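Local structure of C2 toxin component I (2J3X) at residues Trp21-Glu24 and Glu25-Arg28; Ser255-Lys258 and Ala259-Tyr263; Glu227-Ala231 and Glu232-Asp236. The protein transfers ADP-ribose to its target, probably actin inside host cells as in related binary toxins, and is the enzymatic component of the C2 toxin. The protein carries 2 engineered substitutions. One frame throughout, in Å; residues are numbered along the deposited sequence. Where two conformers were deposited one is given.

Interaction 1 (Trp21-Glu24 and Glu25-Arg28). With SO4 (sulfate ion), chain T.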
ATOM      1  N   TRP A  21      21.926  21.238 -12.364  1.00 11.65           N
ATOM      2  CA  TRP A  21      22.161  20.373 -11.181  1.00 10.81           C
ATOM      3  C   TRP A  21      21.747  18.958 -11.536  1.00 11.32           C
ATOM      4  O   TRP A  21      22.490  17.998 -11.287  1.00 12.95           O
ATOM      5  CB  TRP A  21      21.307  20.870 -10.003  1.00 10.99           C
ATOM      6  CG  TRP A  21      21.508  20.101  -8.713  1.00 10.12           C
ATOM      7  CD1 TRP A  21      22.430  20.336  -7.730  1.00 12.80           C
ATOM      8  CD2 TRP A  21      20.762  18.941  -8.305  1.00 14.40           C
ATOM      9  NE1 TRP A  21      22.273  19.392  -6.699  1.00 11.73           N
ATOM     10  CE2 TRP A  21      21.253  18.540  -7.052  1.00 10.80           C
ATOM     11  CE3 TRP A  21      19.661  18.263  -8.846  1.00 12.70           C
ATOM     12  CZ2 TRP A  21      20.719  17.417  -6.353  1.00 13.00           C
ATOM     13  CZ3 TRP A  21      19.131  17.159  -8.157  1.00 13.19           C
ATOM     14  CH2 TRP A  21      19.661  16.760  -6.915  1.00 11.13           C
ATOM     15  N   GLY A  22      20.551  18.817 -12.097  1.00 12.86           N
ATOM     16  CA  GLY A  22      20.035  17.492 -12.540  1.00 11.02           C
ATOM     17  C   GLY A  22      20.993  16.795 -13.474  1.00 13.03           C
ATOM     18  O   GLY A  22      21.300  15.645 -13.290  1.00 12.91           O
ATOM     19  N   LYS A  23      21.471  17.481 -14.497  1.00 13.64           N
ATOM     20  CA  LYS A  23      22.433  16.845 -15.411  1.00 14.28           C
ATOM     21  C   LYS A  23      23.704  16.384 -14.711  1.00 15.38           C
ATOM     22  O   LYS A  23      24.212  15.298 -15.014  1.00 15.57           O
ATOM     23  CB  LYS A  23      22.788  17.807 -16.573  1.00 14.54           C
ATOM     24  CG  LYS A  23      21.618  18.194 -17.500  1.00 20.71           C
ATOM     25  CD  LYS A  23      20.536  17.074 -17.788  1.00 28.31           C
ATOM     26  CE  LYS A  23      21.031  16.013 -18.813  1.00 32.46           C
ATOM     27  NZ  LYS A  23      20.034  14.933 -19.042  1.00 30.05           N
ATOM     28  N   GLU A  24      24.229  17.209 -13.805  1.00 13.83           N
ATOM     29  CA  GLU A  24      25.487  16.940 -13.065  1.00 14.38           C
ATOM     30  C   GLU A  24      25.243  15.718 -12.167  1.00 14.08           C
ATOM     31  O   GLU A  24      26.065  14.808 -12.059  1.00 14.94           O
ATOM     32  CB  GLU A  24      25.843  18.159 -12.223  1.00 15.12           C
ATOM     33  CG  GLU A  24      27.092  18.072 -11.378  1.00 18.29           C
ATOM     34  CD  GLU A  24      28.375  17.821 -12.171  1.00 27.16           C
ATOM     35  OE1 GLU A  24      28.408  18.055 -13.393  1.00 21.85           O
ATOM     36  OE2 GLU A  24      29.376  17.405 -11.530  1.00 28.61           O
ATOM     37  N   GLU A  25      24.057  15.667 -11.572  1.00 13.60           N
ATOM     38  CA  GLU A  25      23.790  14.593 -10.624  1.00 13.85           C
ATOM     39  C   GLU A  25      23.553  13.290 -11.375  1.00 13.43           C
ATOM     40  O   GLU A  25      23.960  12.229 -10.893  1.00 14.62           O
ATOM     41  CB  GLU A  25      22.554  14.999  -9.804  1.00 13.11           C
ATOM     42  CG  GLU A  25      22.816  16.103  -8.710  1.00 15.29           C
ATOM     43  CD  GLU A  25      23.821  15.685  -7.657  1.00 20.87           C
ATOM     44  OE1 GLU A  25      23.802  14.484  -7.281  1.00 25.55           O
ATOM     45  OE2 GLU A  25      24.687  16.513  -7.247  1.00 21.11           O
ATOM     46  N   GLU A  26      22.853  13.342 -12.498  1.00 13.37           N
ATOM     47  CA  GLU A  26      22.699  12.175 -13.388  1.00 15.42           C
ATOM     48  C   GLU A  26      24.061  11.627 -13.866  1.00 16.40           C
ATOM     49  O   GLU A  26      24.299  10.414 -13.885  1.00 16.37           O
ATOM     50  CB  GLU A  26      21.869  12.520 -14.601  1.00 15.82           C
ATOM     51  CG  GLU A  26      20.392  12.851 -14.281  1.00 17.34           C
ATOM     52  CD  GLU A  26      19.663  13.602 -15.418  1.00 20.10           C
ATOM     53  OE1 GLU A  26      20.280  13.845 -16.473  1.00 24.14           O
ATOM     54  OE2 GLU A  26      18.454  13.933 -15.260  1.00 24.25           O
ATOM     55  N   LYS A  27      24.967  12.538 -14.213  1.00 16.55           N
ATOM     56  CA  LYS A  27      26.311  12.167 -14.675  0.50 16.74           C
ATOM     57  C   LYS A  27      27.025  11.433 -13.538  1.00 16.28           C
ATOM     58  O   LYS A  27      27.626  10.382 -13.749  1.00 16.54           O
ATOM     59  CB  LYS A  27      27.084  13.433 -15.111  0.50 17.30           C
ATOM     60  CG  LYS A  27      28.616  13.338 -15.117  0.50 18.83           C
ATOM     61  CD  LYS A  27      29.208  14.783 -15.287  0.50 18.56           C
ATOM     62  CE  LYS A  27      30.687  14.865 -14.951  0.50 24.76           C
ATOM     63  NZ  LYS A  27      30.979  15.661 -13.689  0.50 22.03           N
ATOM     64  N   ARG A  28      26.980  11.999 -12.325  1.00 15.24           N
ATOM     65  CA  ARG A  28      27.613  11.372 -11.157  1.00 15.54           C
ATOM     66  C   ARG A  28      27.016   9.974 -10.896  1.00 16.75           C
ATOM     67  O   ARG A  28      27.765   9.014 -10.626  1.00 16.30           O
ATOM     68  CB  ARG A  28      27.493  12.233  -9.899  1.00 15.50           C
ATOM     69  CG  ARG A  28      28.283  13.564 -10.020  1.00 16.07           C
ATOM     70  CD  ARG A  28      28.041  14.489  -8.832  1.00 18.43           C
ATOM     71  NE  ARG A  28      28.860  15.700  -8.910  1.00 19.96           N
ATOM     72  CZ  ARG A  28      28.777  16.736  -8.055  1.00 20.81           C
ATOM     73  NH1 ARG A  28      27.889  16.748  -7.039  1.00 20.30           N
ATOM     74  NH2 ARG A  28      29.576  17.782  -8.209  1.00 23.59           N
TER
HETATM   75  S   SO4 T1450      24.494  17.409  -3.953  1.00 73.74           S
HETATM   76  O1  SO4 T1450      25.692  17.334  -4.793  1.00 73.50           O
HETATM   77  O2  SO4 T1450      24.939  17.459  -2.561  1.00 74.71           O
HETATM   78  O3  SO4 T1450      23.746  18.635  -4.276  1.00 72.71           O
HETATM   79  O4  SO4 T1450      23.658  16.216  -4.128  1.00 73.01           O

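Interaction 2 (Ser255-Lys258 and Ala259-Tyr263)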
ATOM      1  N   SER A 255      -9.921 -28.183  13.653  1.00 29.51           N
ATOM      2  CA  SER A 255     -11.135 -29.011  13.557  1.00 31.09           C
ATOM      3  C   SER A 255     -12.463 -28.319  13.781  1.00 29.91           C
ATOM      4  O   SER A 255     -13.460 -28.722  13.175  1.00 32.22           O
ATOM      5  CB  SER A 255     -11.060 -30.210  14.523  1.00 31.65           C
ATOM      6  OG  SER A 255     -10.495 -29.839  15.776  1.00 36.52           O
ATOM      7  N   ASP A 256     -12.499 -27.343  14.687  1.00 27.55           N
ATOM      8  CA  ASP A 256     -13.662 -26.583  15.119  0.50 27.06           C
ATOM      9  C   ASP A 256     -13.955 -25.319  14.308  1.00 26.21           C
ATOM     10  O   ASP A 256     -14.894 -24.593  14.625  1.00 25.00           O
ATOM     11  CB  ASP A 256     -13.370 -26.055  16.526  0.50 27.46           C
ATOM     12  CG  ASP A 256     -13.756 -27.009  17.612  0.50 30.08           C
ATOM     13  OD1 ASP A 256     -13.587 -28.234  17.444  0.50 32.97           O
ATOM     14  OD2 ASP A 256     -14.211 -26.514  18.662  0.50 32.60           O
ATOM     15  N   TYR A 257     -13.107 -24.977  13.352  1.00 25.80           N
ATOM     16  CA  TYR A 257     -13.275 -23.643  12.764  1.00 26.16           C
ATOM     17  C   TYR A 257     -14.592 -23.427  12.022  1.00 25.37           C
ATOM     18  O   TYR A 257     -15.194 -22.375  12.142  1.00 23.73           O
ATOM     19  CB  TYR A 257     -12.098 -23.215  11.903  1.00 28.78           C
ATOM     20  CG  TYR A 257     -11.766 -24.132  10.777  1.00 30.73           C
ATOM     21  CD1 TYR A 257     -10.951 -25.256  10.977  1.00 32.76           C
ATOM     22  CD2 TYR A 257     -12.232 -23.859   9.481  1.00 32.76           C
ATOM     23  CE1 TYR A 257     -10.613 -26.119   9.895  1.00 34.43           C
ATOM     24  CE2 TYR A 257     -11.934 -24.703   8.421  1.00 35.31           C
ATOM     25  CZ  TYR A 257     -11.126 -25.828   8.628  1.00 34.59           C
ATOM     26  OH  TYR A 257     -10.832 -26.630   7.548  1.00 36.39           O
ATOM     27  N   LYS A 258     -15.039 -24.427  11.265  1.00 25.99           N
ATOM     28  CA  LYS A 258     -16.324 -24.314  10.568  1.00 26.22           C
ATOM     29  C   LYS A 258     -17.474 -24.046  11.552  1.00 24.01           C
ATOM     30  O   LYS A 258     -18.260 -23.115  11.385  1.00 24.36           O
ATOM     31  CB  LYS A 258     -16.551 -25.548   9.664  1.00 26.87           C
ATOM     32  CG  LYS A 258     -15.584 -25.578   8.445  1.00 30.11           C
ATOM     33  CD  LYS A 258     -15.929 -26.672   7.424  1.00 30.47           C
ATOM     34  CE  LYS A 258     -15.006 -26.559   6.198  1.00 35.72           C
ATOM     35  NZ  LYS A 258     -15.620 -27.056   4.913  1.00 41.85           N
ATOM     36  N   ALA A 259     -17.532 -24.836  12.619  1.00 21.96           N
ATOM     37  CA  ALA A 259     -18.598 -24.721  13.583  1.00 21.00           C
ATOM     38  C   ALA A 259     -18.576 -23.362  14.275  1.00 21.12           C
ATOM     39  O   ALA A 259     -19.606 -22.725  14.472  1.00 19.64           O
ATOM     40  CB  ALA A 259     -18.482 -25.824  14.612  1.00 21.71           C
ATOM     41  N   ILE A 260     -17.361 -22.918  14.628  1.00 19.45           N
ATOM     42  CA  ILE A 260     -17.218 -21.703  15.411  1.00 19.33           C
ATOM     43  C   ILE A 260     -17.527 -20.471  14.532  1.00 18.48           C
ATOM     44  O   ILE A 260     -18.204 -19.550  14.971  1.00 19.20           O
ATOM     45  CB  ILE A 260     -15.795 -21.644  16.043  1.00 18.90           C
ATOM     46  CG1 ILE A 260     -15.784 -22.471  17.350  1.00 18.72           C
ATOM     47  CG2 ILE A 260     -15.419 -20.201  16.363  1.00 20.18           C
ATOM     48  CD1 ILE A 260     -14.389 -22.618  17.997  1.00 20.43           C
ATOM     49  N   ASN A 261     -17.010 -20.476  13.311  1.00 18.71           N
ATOM     50  CA  ASN A 261     -17.239 -19.406  12.317  1.00 20.10           C
ATOM     51  C   ASN A 261     -18.759 -19.295  12.050  1.00 21.25           C
ATOM     52  O   ASN A 261     -19.316 -18.197  12.101  1.00 20.13           O
ATOM     53  CB  ASN A 261     -16.518 -19.723  10.984  1.00 19.67           C
ATOM     54  CG  ASN A 261     -15.007 -19.496  11.050  1.00 20.69           C
ATOM     55  OD1 ASN A 261     -14.500 -18.874  11.995  1.00 22.19           O
ATOM     56  ND2 ASN A 261     -14.283 -20.004  10.031  1.00 22.94           N
ATOM     57  N   SER A 262     -19.412 -20.439  11.806  1.00 22.81           N
ATOM     58  CA  SER A 262     -20.883 -20.421  11.502  1.00 22.85           C
ATOM     59  C   SER A 262     -21.679 -19.849  12.651  1.00 22.33           C
ATOM     60  O   SER A 262     -22.528 -18.967  12.451  1.00 22.61           O
ATOM     61  CB  SER A 262     -21.410 -21.790  11.101  1.00 24.02           C
ATOM     62  OG  SER A 262     -20.806 -22.155   9.868  1.00 29.23           O
ATOM     63  N   TYR A 263     -21.380 -20.322  13.856  1.00 20.98           N
ATOM     64  CA  TYR A 263     -22.024 -19.881  15.065  1.00 20.79           C
ATOM     65  C   TYR A 263     -21.907 -18.385  15.225  1.00 21.78           C
ATOM     66  O   TYR A 263     -22.906 -17.674  15.399  1.00 22.01           O
ATOM     67  CB  TYR A 263     -21.407 -20.610  16.262  1.00 21.36           C
ATOM     68  CG  TYR A 263     -21.988 -20.331  17.633  1.00 21.84           C
ATOM     69  CD1 TYR A 263     -23.287 -20.785  17.982  1.00 21.37           C
ATOM     70  CD2 TYR A 263     -21.234 -19.667  18.611  1.00 20.74           C
ATOM     71  CE1 TYR A 263     -23.810 -20.546  19.237  1.00 22.18           C
ATOM     72  CE2 TYR A 263     -21.748 -19.444  19.897  1.00 21.71           C
ATOM     73  CZ  TYR A 263     -23.060 -19.899  20.196  1.00 22.79           C
ATOM     74  OH  TYR A 263     -23.583 -19.703  21.455  1.00 23.91           O
TER
HETATM   75  O   HOH W   1     -16.315 -27.445  12.718  1.00 32.81           O
HETATM   76  O   HOH W   2     -18.256 -22.068   8.672  1.00 30.19           O

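Interaction 3 (Glu227-Ala231 and Glu232-Asp236). With SO4 (sulfate ion), chain V.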
ATOM      1  N   GLU A 227       8.563 -14.696   7.856  1.00 10.97           N
ATOM      2  CA  GLU A 227       8.449 -15.671   8.927  1.00 12.09           C
ATOM      3  C   GLU A 227       9.268 -15.174  10.113  1.00 10.36           C
ATOM      4  O   GLU A 227       8.875 -15.416  11.251  1.00 10.52           O
ATOM      5  CB  GLU A 227       8.989 -17.002   8.436  1.00 11.97           C
ATOM      6  CG  GLU A 227       8.932 -18.112   9.496  1.00 13.71           C
ATOM      7  CD  GLU A 227       7.551 -18.674   9.752  1.00 18.07           C
ATOM      8  OE1 GLU A 227       6.574 -18.230   9.170  1.00 16.31           O
ATOM      9  OE2 GLU A 227       7.406 -19.583  10.579  1.00 19.86           O
ATOM     10  N   ALA A 228      10.391 -14.476   9.845  1.00 10.16           N
ATOM     11  CA  ALA A 228      11.241 -13.965  10.936  1.00 11.04           C
ATOM     12  C   ALA A 228      10.492 -13.050  11.872  1.00 10.62           C
ATOM     13  O   ALA A 228      10.769 -13.067  13.081  1.00  9.77           O
ATOM     14  CB  ALA A 228      12.516 -13.212  10.384  1.00 11.49           C
ATOM     15  N   TRP A 229       9.584 -12.227  11.330  1.00  9.95           N
ATOM     16  CA  TRP A 229       8.757 -11.350  12.192  1.00  9.30           C
ATOM     17  C   TRP A 229       7.912 -12.179  13.151  1.00  9.59           C
ATOM     18  O   TRP A 229       7.816 -11.877  14.348  1.00  9.60           O
ATOM     19  CB  TRP A 229       7.838 -10.439  11.350  1.00 10.24           C
ATOM     20  CG  TRP A 229       7.155  -9.402  12.195  1.00  8.41           C
ATOM     21  CD1 TRP A 229       7.648  -8.142  12.478  1.00 10.48           C
ATOM     22  CD2 TRP A 229       5.923  -9.534  12.930  1.00  8.42           C
ATOM     23  NE1 TRP A 229       6.774  -7.476  13.279  1.00 10.31           N
ATOM     24  CE2 TRP A 229       5.709  -8.286  13.594  1.00  9.51           C
ATOM     25  CE3 TRP A 229       4.956 -10.560  13.062  1.00 10.21           C
ATOM     26  CZ2 TRP A 229       4.572  -8.017  14.366  1.00  9.07           C
ATOM     27  CZ3 TRP A 229       3.807 -10.315  13.880  1.00 10.59           C
ATOM     28  CH2 TRP A 229       3.636  -9.038  14.534  1.00 10.35           C
ATOM     29  N   GLY A 230       7.290 -13.233  12.614  1.00  9.29           N
ATOM     30  CA  GLY A 230       6.508 -14.126  13.465  1.00  9.59           C
ATOM     31  C   GLY A 230       7.396 -14.815  14.498  1.00 10.65           C
ATOM     32  O   GLY A 230       7.029 -14.937  15.665  1.00  9.75           O
ATOM     33  N   ALA A 231       8.576 -15.287  14.100  1.00 11.38           N
ATOM     34  CA  ALA A 231       9.470 -15.954  15.067  1.00  9.93           C
ATOM     35  C   ALA A 231       9.938 -15.020  16.182  1.00 11.40           C
ATOM     36  O   ALA A 231       9.999 -15.426  17.339  1.00  9.79           O
ATOM     37  CB  ALA A 231      10.730 -16.560  14.317  1.00 11.24           C
ATOM     38  N   GLU A 232      10.293 -13.773  15.822  1.00  9.86           N
ATOM     39  CA  GLU A 232      10.827 -12.790  16.771  0.50 11.33           C
ATOM     40  C   GLU A 232       9.769 -12.399  17.777  1.00 11.46           C
ATOM     41  O   GLU A 232      10.046 -12.230  18.966  1.00 12.46           O
ATOM     42  CB  GLU A 232      11.241 -11.505  16.003  0.50 11.49           C
ATOM     43  CG  GLU A 232      12.484 -11.651  15.198  0.50 15.78           C
ATOM     44  CD  GLU A 232      12.557 -10.693  13.974  0.50 20.11           C
ATOM     45  OE1 GLU A 232      11.760  -9.713  13.838  0.50 18.65           O
ATOM     46  OE2 GLU A 232      13.439 -10.951  13.124  0.50 23.86           O
ATOM     47  N   ASN A 233       8.539 -12.238  17.287  1.00 10.24           N
ATOM     48  CA  ASN A 233       7.462 -11.659  18.066  1.00  9.86           C
ATOM     49  C   ASN A 233       6.538 -12.656  18.727  1.00 10.23           C
ATOM     50  O   ASN A 233       5.848 -12.312  19.680  1.00  8.48           O
ATOM     51  CB  ASN A 233       6.707 -10.678  17.195  1.00 10.54           C
ATOM     52  CG  ASN A 233       7.556  -9.416  16.916  1.00 13.13           C
ATOM     53  OD1 ASN A 233       7.769  -8.594  17.844  1.00 13.06           O
ATOM     54  ND2 ASN A 233       8.082  -9.274  15.695  1.00 11.76           N
ATOM     55  N   TYR A 234       6.516 -13.866  18.169  1.00 10.20           N
ATOM     56  CA  TYR A 234       5.635 -14.929  18.672  1.00  9.91           C
ATOM     57  C   TYR A 234       6.363 -16.236  18.921  1.00 10.87           C
ATOM     58  O   TYR A 234       5.718 -17.288  19.127  1.00 10.31           O
ATOM     59  CB  TYR A 234       4.427 -15.133  17.704  1.00  7.79           C
ATOM     60  CG  TYR A 234       3.496 -13.923  17.833  1.00  8.39           C
ATOM     61  CD1 TYR A 234       2.444 -13.933  18.777  1.00  8.83           C
ATOM     62  CD2 TYR A 234       3.731 -12.727  17.070  1.00  7.42           C
ATOM     63  CE1 TYR A 234       1.656 -12.791  18.958  1.00  8.81           C
ATOM     64  CE2 TYR A 234       2.939 -11.620  17.247  1.00 11.60           C
ATOM     65  CZ  TYR A 234       1.914 -11.665  18.149  1.00  8.81           C
ATOM     66  OH  TYR A 234       1.132 -10.552  18.369  1.00  9.28           O
ATOM     67  N   GLY A 235       7.697 -16.203  18.937  1.00 10.74           N
ATOM     68  CA  GLY A 235       8.449 -17.393  19.341  1.00 11.71           C
ATOM     69  C   GLY A 235       7.996 -17.945  20.683  1.00 12.33           C
ATOM     70  O   GLY A 235       7.761 -19.166  20.797  1.00 12.83           O
ATOM     71  N   ASP A 236       7.856 -17.075  21.690  1.00 11.29           N
ATOM     72  CA  ASP A 236       7.476 -17.526  23.026  1.00 10.91           C
ATOM     73  C   ASP A 236       5.979 -17.584  23.253  1.00 10.53           C
ATOM     74  O   ASP A 236       5.527 -17.783  24.375  1.00 11.32           O
ATOM     75  CB  ASP A 236       8.198 -16.738  24.135  1.00 10.83           C
ATOM     76  CG  ASP A 236       7.749 -15.293  24.236  1.00 13.55           C
ATOM     77  OD1 ASP A 236       6.889 -14.891  23.449  1.00 13.44           O
ATOM     78  OD2 ASP A 236       8.299 -14.563  25.121  1.00 16.97           O
TER
HETATM   79  S   SO4 V1452      12.124 -15.395   6.666  0.50 18.32           S
HETATM   80  O1  SO4 V1452      13.201 -14.600   6.045  0.50 11.65           O
HETATM   81  O2  SO4 V1452      12.520 -15.440   8.043  0.50 21.14           O
HETATM   82  O3  SO4 V1452      10.794 -14.825   6.547  0.50 20.69           O
HETATM   83  O4  SO4 V1452      12.150 -16.790   6.252  0.50 20.09           O

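Interaction 1 (Trp21-Glu24 and Glu25-Arg28)
The six-membered ring of W21 carries E25 CG over its centre, a CH-pi contact of 3.3 Å from CG to the centroid. The carboxylate of E25 continues past the ring with its plane 25° from that of the indole. OE2 of E25 meets NH1 of R28 in a salt bridge at 3.2 Å, while OE1 is hydrogen-bonded to Y174. At the edge of the indole, NE1 of W21 donates to O3 of a sulfate, 2.9 Å away; NH1 of R28 comes within 3.2 Å of O1 of the same ion, and R96 also holds it. E24 CG, anti to the backbone N (chi1 179°), lies over one face of the R28 guanidinium, and a bend at chi2 (60°) brings the carboxylate round to R28, where OE2 accepts a weak bond from NE at 3.2 Å. On another side of the turn, K23 NZ reaches OE1 of E26 at 2.8 Å through the syn lone pair, and NZ has a second partner in N178. V176 of strand 175-178 lies against W21, E25 and E26, and F10 meets the indole. The result is a set of salt bridges with i to i+3 and i+4 spacing along helix 15-30.

Interaction 2 (Ser255-Lys258 and Ala259-Tyr263)
With chi1 at -83°, I260 turns CG1 beside its own backbone N, and the extended chi2 carries CD1 on to D256, where it lies 3.9 Å from CB. The two side chains meet one turn apart, methyl against methylene, in the conformer given for D256, one of two; in it OD2 forms a salt bridge with K278. S262 also has its side-chain oxygen beside the backbone N (chi1 -66°), which brings OG to 3.1 Å from K258 O. A water joins the same two atoms, donating to K258 O and lying 2.8 Å from S262 OG. These contacts belong to the start of helix 257-265, which follows helix 243-254 after a short break in the second ADP-ribosyltransferase-family region. Its backbone bonds begin with I260 N to D256 O at 3.0 Å and N261 N to Y257 O at 2.9 Å. Another water links A259 N, in the first turn, to the carbonyl of S255, just ahead of the helix. ND2 of N261 approaches the edge of the Y257 ring, and OD1 of N261 is bound by S345 and Y252. I260 packs on L275 and I282 of helix 273-286, and Y252 touches both I260 and Y257.

Interaction 3 (Glu227-Ala231 and Glu232-Asp236)
An amide-on-indole contact one turn apart marks the short helix 227-234, near the start of the second ADP-ribosyltransferase-family region. N233 lays its side chain across W229 at about a right angle: ND2 stands 3.2 Å above the indole plane, toward the rim, and CB lies over the six-membered ring in a CH-pi contact. Amide and ring planes are 37° apart. A chi1 of -71° places the N233 amide beside its own backbone N, from where ND2 donates to W229 O at 2.9 Å. The backbone N of N233 also donates to W229 O, at 3.0 Å. Two bonds thus grip this carbonyl, and the one from ND2, its acceptor near the amide plane, sets the turn of the amide. Y234 lies alongside W229, with CE2 3.7 Å from CZ3 of W229 and the ring planes oblique at 41°. Y234 N bonds G230 O at 2.8 Å. At the N-terminal end of the helix, sulfate O3 accepts weak bonds from the backbone N of E227 and A228. Outside the helix, OE1 of Q293 accepts a hydrogen bond from W229 NE1 and the carbonyl of K289 binds Y234 OH, while F377 of strand 375-377 packs against E227, W229 and Y234.

In the fold
All three are local contacts along or at the ends of single helices, and they follow the chain in the order interaction 1, interaction 3, interaction 2. Interaction 1 lies in helix 15-30 of the first ADP-ribosyltransferase-family region; helices 227-234 and 257-265, which hold interactions 3 and 2, both fall in the second. Interactions 1 and 2 sit on opposite sides of the chain's centre, with their centres 62 Å apart, whereas interactions 2 and 3 are 27 Å apart, centre to centre. No two of them touch. Helix 15-30 packs on strand 175-178, an outermost strand of the eight-stranded sheet, and helix 227-234 on strand 375-377, so helices from both regions of this two-region enzyme are set against strands.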